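SusD-like carbohydrate binding protein (Bacteroides vulgatus, PDB 3LEW) probably binds carbohydrate at the outer membrane, as a SusD-family protein likely to take part in nutrient capture. Local coordinates at residues Leu85-Ala90 with Tyr470-Ser475; Asp102-Ala107 with Ala112-Ile117; Leu306-Asp311 with Lys445-His450; Leu396-Glu401 with Ile412-Gln417. All coordinates share one frame; numbering follows the deposited sequence. Where two conformers were deposited one is given.

Interaction 1 of 4, residues Leu85-Ala90 with Tyr470-Ser475; sequences LSWLLA and YRITDS
Trp87, on helix 81-103, carries most of the apolar contact with the loop that leads into helix 474-479. Ile472 lies over one face of the indole near its rim: its CG1 is 3.8 Å from Trp87 CH2, on the benzo end, and its CG2 stands 4.1 Å above the ring plane. Thr473 meets the other end of the side chain, its methyl CG2 lying 3.6 Å from Trp87 CB while its OG1 sits over the same indole face near CD1. A broad, flat tryptophan suits this place because one residue can serve two neighbours of different shape, a branched aliphatic chain and a threonine.

A second patch is formed by Ser86 and Tyr470. Ser86 OG comes to 3.7 Å from Tyr470 CD2, an oblique approach without a hydrogen bond. The polar ends look elsewhere, Ser86 OG bonding to His131 and Tyr136, and Tyr470 OH to Asn52.

Polar bonds cluster at the helix start. Thr473 is the N-cap of helix 474-479: with chi1 61°, OG1 lies between its own backbone N and carbonyl carbon, where it can accept from Glu476 N, and CG2 is turned to Trp87. Trp87 NE1 in turn donates to Glu476 OE1, joining the indole to the first turn of that helix.

No hydrogen bond passes directly between residues 85-90 and 470-475. The direct contact is therefore van der Waals in kind, and polar bonds to residues just outside it, Tyr470 with Asn52 of helix 46-54 and Trp87 with Glu476, join the C-terminal part of the chain to the N-terminal helices.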
# COMPACT_ATOMS: atom_id res chain seq x y z
N LEU A 85 3.95 -13.87 -6.16
CA LEU A 85 4.79 -12.77 -6.55
C LEU A 85 5.31 -11.99 -5.34
O LEU A 85 6.46 -11.53 -5.34
CB LEU A 85 3.99 -11.80 -7.43
CG LEU A 85 4.81 -10.63 -7.98
CD1 LEU A 85 6.02 -11.11 -8.86
CD2 LEU A 85 3.89 -9.68 -8.78
N SER A 86 4.49 -11.89 -4.30
CA SER A 86 4.89 -11.18 -3.09
C SER A 86 6.19 -11.75 -2.53
O SER A 86 7.18 -11.04 -2.24
CB SER A 86 3.77 -11.24 -2.06
OG SER A 86 4.14 -10.61 -0.85
N TRP A 87 6.17 -13.07 -2.37
CA TRP A 87 7.32 -13.78 -1.81
C TRP A 87 8.58 -13.62 -2.68
O TRP A 87 9.69 -13.36 -2.18
CB TRP A 87 6.99 -15.27 -1.67
CG TRP A 87 7.92 -16.01 -0.72
CD1 TRP A 87 8.89 -16.87 -1.07
CD2 TRP A 87 7.93 -15.95 0.71
NE1 TRP A 87 9.54 -17.38 0.06
CE2 TRP A 87 8.97 -16.82 1.17
CE3 TRP A 87 7.19 -15.24 1.65
CZ2 TRP A 87 9.24 -17.01 2.53
CZ3 TRP A 87 7.45 -15.44 3.02
CH2 TRP A 87 8.51 -16.29 3.43
N LEU A 88 8.41 -13.81 -3.98
CA LEU A 88 9.53 -13.73 -4.91
C LEU A 88 10.13 -12.33 -4.96
O LEU A 88 11.35 -12.19 -4.92
CB LEU A 88 9.07 -14.20 -6.30
CG LEU A 88 9.90 -13.92 -7.56
CD1 LEU A 88 9.20 -14.54 -8.75
CD2 LEU A 88 10.04 -12.46 -7.82
N LEU A 89 9.29 -11.32 -5.07
CA LEU A 89 9.78 -9.95 -5.17
C LEU A 89 10.49 -9.57 -3.87
O LEU A 89 11.60 -9.01 -3.93
CB LEU A 89 8.70 -8.93 -5.47
CG LEU A 89 7.99 -9.02 -6.83
CD1 LEU A 89 6.91 -7.93 -6.93
CD2 LEU A 89 9.01 -9.01 -8.03
N ALA A 90 9.87 -9.86 -2.72
CA ALA A 90 10.46 -9.49 -1.44
C ALA A 90 11.87 -10.09 -1.31
O ALA A 90 12.84 -9.38 -1.02
CB ALA A 90 9.57 -9.95 -0.25
N TYR A 470 -1.26 -12.88 4.10
CA TYR A 470 -0.42 -13.48 3.05
C TYR A 470 0.28 -14.70 3.67
O TYR A 470 0.41 -14.80 4.91
CB TYR A 470 0.62 -12.50 2.54
CG TYR A 470 0.10 -11.39 1.63
CD1 TYR A 470 -0.82 -10.45 2.07
CD2 TYR A 470 0.65 -11.21 0.36
CE1 TYR A 470 -1.25 -9.35 1.23
CE2 TYR A 470 0.23 -10.17 -0.47
CZ TYR A 470 -0.72 -9.26 -0.03
OH TYR A 470 -1.06 -8.22 -0.90
N ARG A 471 0.59 -15.67 2.83
CA ARG A 471 1.12 -16.97 3.24
C ARG A 471 2.48 -17.31 2.65
O ARG A 471 2.77 -17.11 1.49
CB ARG A 471 0.13 -18.05 2.82
CG ARG A 471 -1.25 -17.84 3.44
CD ARG A 471 -2.21 -18.96 3.10
NE ARG A 471 -1.81 -20.23 3.70
CZ ARG A 471 -2.51 -21.35 3.67
NH1 ARG A 471 -3.69 -21.40 3.04
NH2 ARG A 471 -2.04 -22.46 4.28
N ILE A 472 3.33 -17.88 3.48
CA ILE A 472 4.56 -18.50 3.00
C ILE A 472 4.17 -19.49 1.90
O ILE A 472 3.15 -20.23 2.01
CB ILE A 472 5.31 -19.17 4.16
CG1 ILE A 472 5.71 -18.12 5.21
CG2 ILE A 472 6.49 -19.95 3.62
CD1 ILE A 472 6.12 -18.64 6.59
N THR A 473 4.93 -19.49 0.81
CA THR A 473 4.63 -20.32 -0.38
C THR A 473 4.80 -21.80 -0.14
O THR A 473 5.59 -22.23 0.73
CB THR A 473 5.51 -19.94 -1.57
OG1 THR A 473 6.89 -20.15 -1.23
CG2 THR A 473 5.25 -18.46 -2.01
N ASP A 474 4.10 -22.59 -0.94
CA ASP A 474 4.29 -24.04 -0.95
C ASP A 474 5.76 -24.41 -1.23
O ASP A 474 6.30 -25.35 -0.60
CB ASP A 474 3.39 -24.71 -1.98
CG ASP A 474 1.92 -24.79 -1.53
OD1 ASP A 474 1.59 -24.63 -0.32
OD2 ASP A 474 1.09 -25.04 -2.40
N SER A 475 6.38 -23.73 -2.19
CA SER A 475 7.77 -24.02 -2.56
C SER A 475 8.68 -23.82 -1.37
O SER A 475 9.55 -24.65 -1.10
CB SER A 475 8.24 -23.19 -3.77
OG SER A 475 9.55 -23.59 -4.15

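Interaction 2 of 4, residues Asp102-Ala107 with Ala112-Ile117; sequences DNIDAA and ADRNRI
Arg114 NH1 donates to the backbone oxygen of Ala107, the two atoms 2.9 Å apart. The N-H...O angle is 149°, and the nitrogen lies almost on the extension of the carbonyl bond, with Ala107 O tilted from the guanidinium plane. The same NH1 also bonds to Gly109 O, and NH2 is taken by Gln111 OE1, so the flat group is held by carbonyls of the connection and by Gln111 at the start of its own helix. A bend at chi3 (-67°) turns the guanidinium toward Ala107 O, while Arg114 CD lies 3.2 Å from Ile104 O.

The arrangement belongs to a helical hairpin: helix 81-103 runs out into a short connection, and helix 111-135 starts the return. Arginine suits the first turn of the second helix because it is long enough to reach back to the carbonyls of the connection. A leucine in its place would probably leave Ala107 O and Gly109 O without this shared donor and the turn freer to move.

Deeper in, the Ile104 side chain packs against the backbone of Arg114 and against Ile117. With CG1 anti to N (chi1 -170°), its CD1 reaches Ile117 CG2 at 3.7 Å, the two beta-branched chains crossing at a slant, and its CG1 lies 3.6 Å from Arg114 O. Helix 19-35 adds Ala22 against Ile104 and Thr19 against Ile117.

On the outer side a water spans the gap between charges, donating to Asp105 OD1 at 3.3 Å and weakly accepting from Arg114 NE, which it meets in the guanidinium plane.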
# COMPACT_ATOMS: atom_id res chain seq x y z
N ASP A 102 27.09 -6.31 0.93
CA ASP A 102 28.29 -7.17 1.08
C ASP A 102 29.53 -6.58 0.38
O ASP A 102 30.64 -6.99 0.68
CB ASP A 102 28.07 -8.59 0.52
CG ASP A 102 27.10 -9.44 1.37
OD1 ASP A 102 26.76 -9.07 2.52
OD2 ASP A 102 26.64 -10.48 0.85
N ASN A 103 29.32 -5.67 -0.57
CA ASN A 103 30.35 -5.16 -1.46
C ASN A 103 30.58 -3.63 -1.35
O ASN A 103 31.61 -3.13 -1.82
CB ASN A 103 29.96 -5.49 -2.90
CG ASN A 103 30.20 -6.95 -3.29
OD1 ASN A 103 31.31 -7.31 -3.72
ND2 ASN A 103 29.16 -7.79 -3.20
N ILE A 104 29.68 -2.89 -0.71
CA ILE A 104 29.73 -1.41 -0.79
C ILE A 104 30.95 -0.82 -0.07
O ILE A 104 31.52 0.17 -0.53
CB ILE A 104 28.41 -0.74 -0.29
CG1 ILE A 104 28.41 0.77 -0.61
CG2 ILE A 104 28.16 -0.99 1.18
CD1 ILE A 104 28.53 1.06 -2.11
N ASP A 105 31.40 -1.46 1.01
CA ASP A 105 32.55 -0.92 1.75
C ASP A 105 33.83 -0.99 0.95
O ASP A 105 34.74 -0.20 1.16
CB ASP A 105 32.71 -1.56 3.14
CG ASP A 105 31.59 -1.18 4.09
OD1 ASP A 105 31.09 -0.04 4.04
OD2 ASP A 105 31.18 -2.02 4.90
N ALA A 106 33.92 -1.92 0.00
CA ALA A 106 35.10 -2.06 -0.83
C ALA A 106 34.98 -1.26 -2.15
O ALA A 106 35.89 -1.29 -2.94
CB ALA A 106 35.34 -3.57 -1.15
N ALA A 107 33.86 -0.59 -2.39
CA ALA A 107 33.61 0.05 -3.70
C ALA A 107 34.50 1.29 -3.89
O ALA A 107 34.55 2.14 -3.01
CB ALA A 107 32.14 0.43 -3.82
N ALA A 112 31.38 9.57 0.94
CA ALA A 112 29.99 10.06 0.86
C ALA A 112 29.09 9.13 0.07
O ALA A 112 28.00 8.74 0.55
CB ALA A 112 29.93 11.47 0.25
N ASP A 113 29.52 8.75 -1.13
CA ASP A 113 28.75 7.83 -1.96
C ASP A 113 28.64 6.43 -1.36
O ASP A 113 27.56 5.86 -1.37
CB ASP A 113 29.30 7.75 -3.37
CG ASP A 113 29.03 9.04 -4.15
OD1 ASP A 113 28.08 9.77 -3.76
OD2 ASP A 113 29.71 9.27 -5.17
N ARG A 114 29.72 5.93 -0.77
CA ARG A 114 29.60 4.64 -0.09
C ARG A 114 28.55 4.71 1.01
O ARG A 114 27.72 3.79 1.14
CB ARG A 114 30.93 4.14 0.46
CG ARG A 114 31.88 3.54 -0.59
CD ARG A 114 33.14 2.88 0.01
NE ARG A 114 33.99 3.88 0.62
CZ ARG A 114 34.87 4.63 -0.06
NH1 ARG A 114 35.06 4.46 -1.36
NH2 ARG A 114 35.56 5.56 0.56
N ASN A 115 28.58 5.75 1.85
CA ASN A 115 27.60 5.84 2.95
C ASN A 115 26.18 5.91 2.43
O ASN A 115 25.28 5.20 2.91
CB ASN A 115 27.86 7.06 3.85
CG ASN A 115 29.14 6.97 4.65
OD1 ASN A 115 29.81 5.94 4.73
ND2 ASN A 115 29.51 8.11 5.24
N ARG A 116 25.95 6.78 1.44
CA ARG A 116 24.62 7.04 0.92
C ARG A 116 24.03 5.81 0.23
O ARG A 116 22.84 5.49 0.44
CB ARG A 116 24.67 8.24 -0.01
CG ARG A 116 23.33 8.68 -0.55
CD ARG A 116 23.06 8.08 -1.92
NE ARG A 116 24.05 8.48 -2.91
CZ ARG A 116 24.12 7.99 -4.14
NH1 ARG A 116 23.25 7.09 -4.57
NH2 ARG A 116 25.08 8.43 -4.95
N ILE A 117 24.85 5.12 -0.57
CA ILE A 117 24.43 3.89 -1.24
C ILE A 117 24.12 2.77 -0.23
O ILE A 117 23.08 2.09 -0.32
CB ILE A 117 25.45 3.43 -2.29
CG1 ILE A 117 25.51 4.45 -3.44
CG2 ILE A 117 25.06 2.04 -2.86
CD1 ILE A 117 26.67 4.28 -4.35
O HOH W 1 32.96 2.54 3.40

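Interaction 3 of 4, residues Leu306-Asp311 with Lys445-His450; sequences LFWATD and KKTQGH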
# COMPACT_ATOMS: atom_id res chain seq x y z
N LEU A 306 -16.67 10.79 -6.46
CA LEU A 306 -17.39 9.52 -6.32
C LEU A 306 -18.78 9.69 -6.97
O LEU A 306 -19.59 10.50 -6.56
CB LEU A 306 -17.55 9.14 -4.85
CG LEU A 306 -16.24 9.10 -4.07
CD1 LEU A 306 -16.54 8.92 -2.55
CD2 LEU A 306 -15.31 8.01 -4.60
N PHE A 307 -19.03 8.94 -8.04
CA PHE A 307 -20.27 9.09 -8.77
C PHE A 307 -20.62 7.83 -9.53
O PHE A 307 -19.76 7.07 -9.91
CB PHE A 307 -20.17 10.26 -9.77
CG PHE A 307 -18.96 10.20 -10.66
CD1 PHE A 307 -19.02 9.50 -11.88
CD2 PHE A 307 -17.77 10.78 -10.29
CE1 PHE A 307 -17.94 9.42 -12.70
CE2 PHE A 307 -16.65 10.69 -11.11
CZ PHE A 307 -16.75 9.99 -12.32
N TRP A 308 -21.93 7.64 -9.76
CA TRP A 308 -22.42 6.54 -10.60
C TRP A 308 -22.02 6.75 -12.04
O TRP A 308 -22.13 7.87 -12.57
CB TRP A 308 -23.94 6.47 -10.55
CG TRP A 308 -24.54 6.22 -9.21
CD1 TRP A 308 -25.33 7.07 -8.50
CD2 TRP A 308 -24.44 5.01 -8.42
NE1 TRP A 308 -25.71 6.49 -7.31
CE2 TRP A 308 -25.17 5.23 -7.23
CE3 TRP A 308 -23.79 3.79 -8.60
CZ2 TRP A 308 -25.29 4.27 -6.25
CZ3 TRP A 308 -23.91 2.83 -7.62
CH2 TRP A 308 -24.65 3.08 -6.44
N ALA A 309 -21.64 5.69 -12.71
CA ALA A 309 -21.43 5.73 -14.14
C ALA A 309 -21.51 4.33 -14.70
O ALA A 309 -21.21 3.33 -14.01
CB ALA A 309 -20.03 6.39 -14.51
N THR A 310 -21.84 4.26 -15.97
CA THR A 310 -21.75 3.02 -16.71
C THR A 310 -20.26 2.73 -17.04
O THR A 310 -19.39 3.62 -16.96
CB THR A 310 -22.60 3.09 -18.00
OG1 THR A 310 -22.30 4.31 -18.70
CG2 THR A 310 -24.10 3.08 -17.66
N ASP A 311 -19.99 1.49 -17.44
CA ASP A 311 -18.61 1.04 -17.74
C ASP A 311 -17.99 1.95 -18.82
O ASP A 311 -18.65 2.29 -19.82
CB ASP A 311 -18.59 -0.41 -18.19
CG ASP A 311 -18.97 -1.40 -17.07
OD1 ASP A 311 -18.82 -1.08 -15.87
OD2 ASP A 311 -19.37 -2.53 -17.43
N LYS A 445 -31.19 3.10 -14.60
CA LYS A 445 -30.17 2.05 -14.44
C LYS A 445 -30.21 1.41 -13.05
O LYS A 445 -30.48 2.08 -12.06
CB LYS A 445 -28.76 2.63 -14.64
CG LYS A 445 -28.52 3.29 -15.96
CD LYS A 445 -28.62 2.30 -17.09
CE LYS A 445 -28.17 2.93 -18.38
NZ LYS A 445 -28.59 2.12 -19.53
N LYS A 446 -29.88 0.13 -12.97
CA LYS A 446 -29.70 -0.55 -11.70
C LYS A 446 -28.36 -0.19 -11.06
O LYS A 446 -27.39 -0.01 -11.76
CB LYS A 446 -29.74 -2.05 -11.87
CG LYS A 446 -31.17 -2.54 -12.14
CD LYS A 446 -31.39 -3.87 -11.49
CE LYS A 446 -31.31 -4.96 -12.47
NZ LYS A 446 -32.67 -5.19 -13.08
N THR A 447 -28.34 -0.10 -9.73
CA THR A 447 -27.15 0.32 -8.99
C THR A 447 -26.47 -0.91 -8.37
O THR A 447 -27.11 -1.73 -7.73
CB THR A 447 -27.54 1.27 -7.84
OG1 THR A 447 -28.73 0.78 -7.20
CG2 THR A 447 -27.81 2.71 -8.39
N GLN A 448 -25.15 -1.02 -8.53
CA GLN A 448 -24.39 -2.13 -7.95
C GLN A 448 -23.49 -1.68 -6.81
O GLN A 448 -22.59 -0.84 -7.02
CB GLN A 448 -23.50 -2.77 -9.04
CG GLN A 448 -22.74 -4.01 -8.60
CD GLN A 448 -23.65 -5.13 -8.17
OE1 GLN A 448 -24.54 -5.55 -8.93
NE2 GLN A 448 -23.45 -5.61 -6.94
N GLY A 449 -23.69 -2.30 -5.65
CA GLY A 449 -22.78 -2.19 -4.51
C GLY A 449 -21.94 -3.45 -4.26
O GLY A 449 -21.67 -4.23 -5.18
N HIS A 450 -21.57 -3.67 -3.01
CA HIS A 450 -20.78 -4.85 -2.66
C HIS A 450 -21.43 -6.16 -3.14
O HIS A 450 -22.66 -6.25 -3.24
CB HIS A 450 -20.59 -4.93 -1.15
CG HIS A 450 -19.41 -4.16 -0.64
ND1 HIS A 450 -18.12 -4.40 -1.08
CD2 HIS A 450 -19.32 -3.14 0.26
CE1 HIS A 450 -17.29 -3.59 -0.45
NE2 HIS A 450 -17.98 -2.83 0.38
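Trp308 and Thr447 face each other from two strands of one sheet that are not neighbours, their CA atoms 8.0 Å apart. The touching parts, 308 to 310 and 445 to 448, run at 108° to each other, and no hydrogen bond joins them. Thr310 and Lys445 are the other close pair of backbone positions.

The main side-chain contact is a CH-pi interaction. Thr447 CG2 lies 3.6 Å from the centroid of the six-membered ring of Trp308, only 11° off the ring normal. Thr447 owes this to chi1 of 42°, which turns its methyl to the indole and leaves OG1 bonded to Pro425 O. At the rim of the same ring, Gln448 O lies near the plane, 3.9 Å from Trp308 CZ3.

In the mixed four-stranded sheet, strand 321-326 stands between 306-309 and 440-448, so the indole reaches across it, touching Met324 on the way and Ile429 of the edge strand 429-434. Tryptophan suits a span of this length, and an alanine here would probably open a gap over the sheet and strip the Thr447 methyl of its aromatic partner.

Farther along, Thr310 CG2 meets Lys445 CE at 4.1 Å. The lysine chain, bent at chi2, lends its aliphatic part to the threonine, while its NZ is held by the backbone oxygens of Val316 and Ala319.

Interaction 4 of 4, residues Leu396-Glu401 with Ile412-Gln417; sequences LERRKE and IIRNQQ
Arg398 and Arg414 meet guanidinium to guanidinium, coming from opposite directions. Arg414 NH2 stands 3.3 Å above the plane of the Arg398 group, toward its rim and nearest to NE. With the planes 71° apart this is an edge-to-face approach, Arg414 giving the edge and Arg398 the face, and the two nitrogens, both donors, make no bond with each other.

Shared acidic partners probably make the closeness tolerable. The carboxylate of Asp411 takes Arg398 NE on OD2 and Arg414 NE on OD1, and Glu355 of helix 346-359 receives Arg414 NH2. These two carboxylates are likely to offset the paired charges. Arginine, with several N-H groups, can serve such a shared acid and a neighbour at once. The Arg414 chain, extended from CG to NE, carries its flat end across to Arg398 on helix 387-401; Asn415 OD1 lies 3.3 Å above one of its faces.

The pair joins two successive helices, 387-401 and 408-414, within the SusD family region. The second helix ends just here in a Schellman motif: Gln416 has positive phi (56°), Gln417 N bonds back to Ile412 O at 3.0 Å, and Gln416 N bonds to Ile413 O at 3.2 Å.

An amide-amide hydrogen bond follows the helix end: Asn415 ND2 donates to Gln417 OE1 at 3.2 Å, from above the plane of the acceptor's carbonyl group, and both side chains also touch Trp395.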
# COMPACT_ATOMS: atom_id res chain seq x y z
N LEU A 396 -10.85 6.20 10.04
CA LEU A 396 -11.83 6.53 9.01
C LEU A 396 -11.23 7.50 8.01
O LEU A 396 -11.39 7.32 6.80
CB LEU A 396 -13.13 7.09 9.58
CG LEU A 396 -14.11 6.02 10.07
CD1 LEU A 396 -15.09 6.62 11.06
CD2 LEU A 396 -14.83 5.39 8.90
N GLU A 397 -10.53 8.50 8.50
CA GLU A 397 -9.88 9.47 7.59
C GLU A 397 -8.78 8.79 6.74
O GLU A 397 -8.59 9.16 5.58
CB GLU A 397 -9.37 10.70 8.36
CG GLU A 397 -9.06 11.90 7.50
CD GLU A 397 -10.24 12.41 6.70
OE1 GLU A 397 -11.36 12.55 7.24
OE2 GLU A 397 -10.04 12.61 5.49
N ARG A 398 -8.06 7.79 7.28
CA ARG A 398 -7.17 6.98 6.44
C ARG A 398 -7.92 6.31 5.26
O ARG A 398 -7.42 6.33 4.16
CB ARG A 398 -6.46 5.87 7.25
CG ARG A 398 -5.46 6.40 8.24
CD ARG A 398 -4.85 5.26 9.10
NE ARG A 398 -4.14 4.31 8.28
CZ ARG A 398 -2.86 4.37 7.91
NH1 ARG A 398 -2.07 5.34 8.32
NH2 ARG A 398 -2.36 3.44 7.10
N ARG A 399 -9.07 5.69 5.53
CA ARG A 399 -9.86 5.04 4.48
C ARG A 399 -10.31 6.06 3.44
O ARG A 399 -10.32 5.75 2.24
CB ARG A 399 -11.08 4.34 5.09
CG ARG A 399 -10.64 3.08 5.91
CD ARG A 399 -11.78 2.61 6.78
NE ARG A 399 -12.96 2.28 6.01
CZ ARG A 399 -14.16 2.07 6.56
NH1 ARG A 399 -14.33 2.16 7.88
NH2 ARG A 399 -15.20 1.76 5.81
N LYS A 400 -10.65 7.24 3.91
CA LYS A 400 -11.18 8.30 3.03
C LYS A 400 -10.07 8.89 2.17
O LYS A 400 -10.24 9.04 0.97
CB LYS A 400 -11.84 9.38 3.86
CG LYS A 400 -13.14 8.96 4.53
CD LYS A 400 -13.53 9.96 5.61
CE LYS A 400 -13.89 11.36 5.01
NZ LYS A 400 -14.02 12.40 6.10
N GLU A 401 -8.95 9.21 2.78
CA GLU A 401 -7.84 9.90 2.09
C GLU A 401 -6.99 8.96 1.25
O GLU A 401 -6.44 9.39 0.22
CB GLU A 401 -6.97 10.64 3.11
CG GLU A 401 -5.68 11.33 2.57
CD GLU A 401 -5.91 12.46 1.59
OE1 GLU A 401 -7.05 12.95 1.47
OE2 GLU A 401 -4.93 12.88 0.93
N ILE A 412 -6.71 -3.20 8.57
CA ILE A 412 -7.56 -4.25 9.14
C ILE A 412 -6.73 -5.19 10.04
O ILE A 412 -7.10 -5.53 11.18
CB ILE A 412 -8.30 -5.01 8.01
CG1 ILE A 412 -9.46 -4.10 7.53
CG2 ILE A 412 -8.86 -6.39 8.48
CD1 ILE A 412 -10.11 -4.51 6.21
N ILE A 413 -5.60 -5.60 9.52
CA ILE A 413 -4.65 -6.48 10.24
C ILE A 413 -4.08 -5.76 11.48
O ILE A 413 -4.26 -6.21 12.60
CB ILE A 413 -3.52 -6.96 9.35
CG1 ILE A 413 -4.00 -7.98 8.30
CG2 ILE A 413 -2.44 -7.65 10.16
CD1 ILE A 413 -2.95 -8.37 7.20
N ARG A 414 -3.41 -4.63 11.28
CA ARG A 414 -2.68 -4.02 12.41
C ARG A 414 -3.60 -3.51 13.52
O ARG A 414 -3.24 -3.50 14.69
CB ARG A 414 -1.74 -2.94 11.93
CG ARG A 414 -2.44 -1.63 11.53
CD ARG A 414 -1.48 -0.65 10.89
NE ARG A 414 -2.22 0.56 10.54
CZ ARG A 414 -2.48 1.56 11.38
NH1 ARG A 414 -1.98 1.58 12.58
NH2 ARG A 414 -3.24 2.58 10.97
N ASN A 415 -4.81 -3.09 13.17
CA ASN A 415 -5.76 -2.57 14.17
C ASN A 415 -6.70 -3.64 14.75
O ASN A 415 -7.55 -3.33 15.59
CB ASN A 415 -6.59 -1.44 13.56
CG ASN A 415 -5.75 -0.26 13.10
OD1 ASN A 415 -4.70 0.01 13.64
ND2 ASN A 415 -6.28 0.49 12.13
N GLN A 416 -6.59 -4.88 14.27
CA GLN A 416 -7.48 -5.99 14.67
C GLN A 416 -8.94 -5.61 14.43
O GLN A 416 -9.82 -5.85 15.26
CB GLN A 416 -7.23 -6.44 16.11
CG GLN A 416 -5.83 -6.98 16.32
CD GLN A 416 -5.64 -7.56 17.68
OE1 GLN A 416 -6.30 -8.56 18.07
NE2 GLN A 416 -4.76 -6.94 18.45
N GLN A 417 -9.19 -5.03 13.26
CA GLN A 417 -10.53 -4.65 12.90
C GLN A 417 -11.16 -5.70 12.04
O GLN A 417 -10.50 -6.67 11.65
CB GLN A 417 -10.49 -3.28 12.20
CG GLN A 417 -10.28 -2.12 13.18
CD GLN A 417 -10.27 -0.82 12.44
OE1 GLN A 417 -9.33 -0.53 11.69
NE2 GLN A 417 -11.33 -0.03 12.61

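From the N terminus, helix 81-103 is the first to take part, contributing residues 85-90 to interaction 1 and its end to interaction 2. Interaction 2 closes at once, a short loop between this helix and helix 111-135. Interaction 3 opens at strand 306-309 and closes at strand 440-448, within the mixed sheet; interaction 4, between helices 387-401 and 408-414, is nested inside it. Interaction 1 closes last, at residues 470-475, and encloses all the others, bringing the C-terminal part back to the N-terminal helices. Interactions 2 and 3 lie on opposite sides of the chain's centre, 54 Å apart between centres, with interactions 1 and 4 closer to the middle.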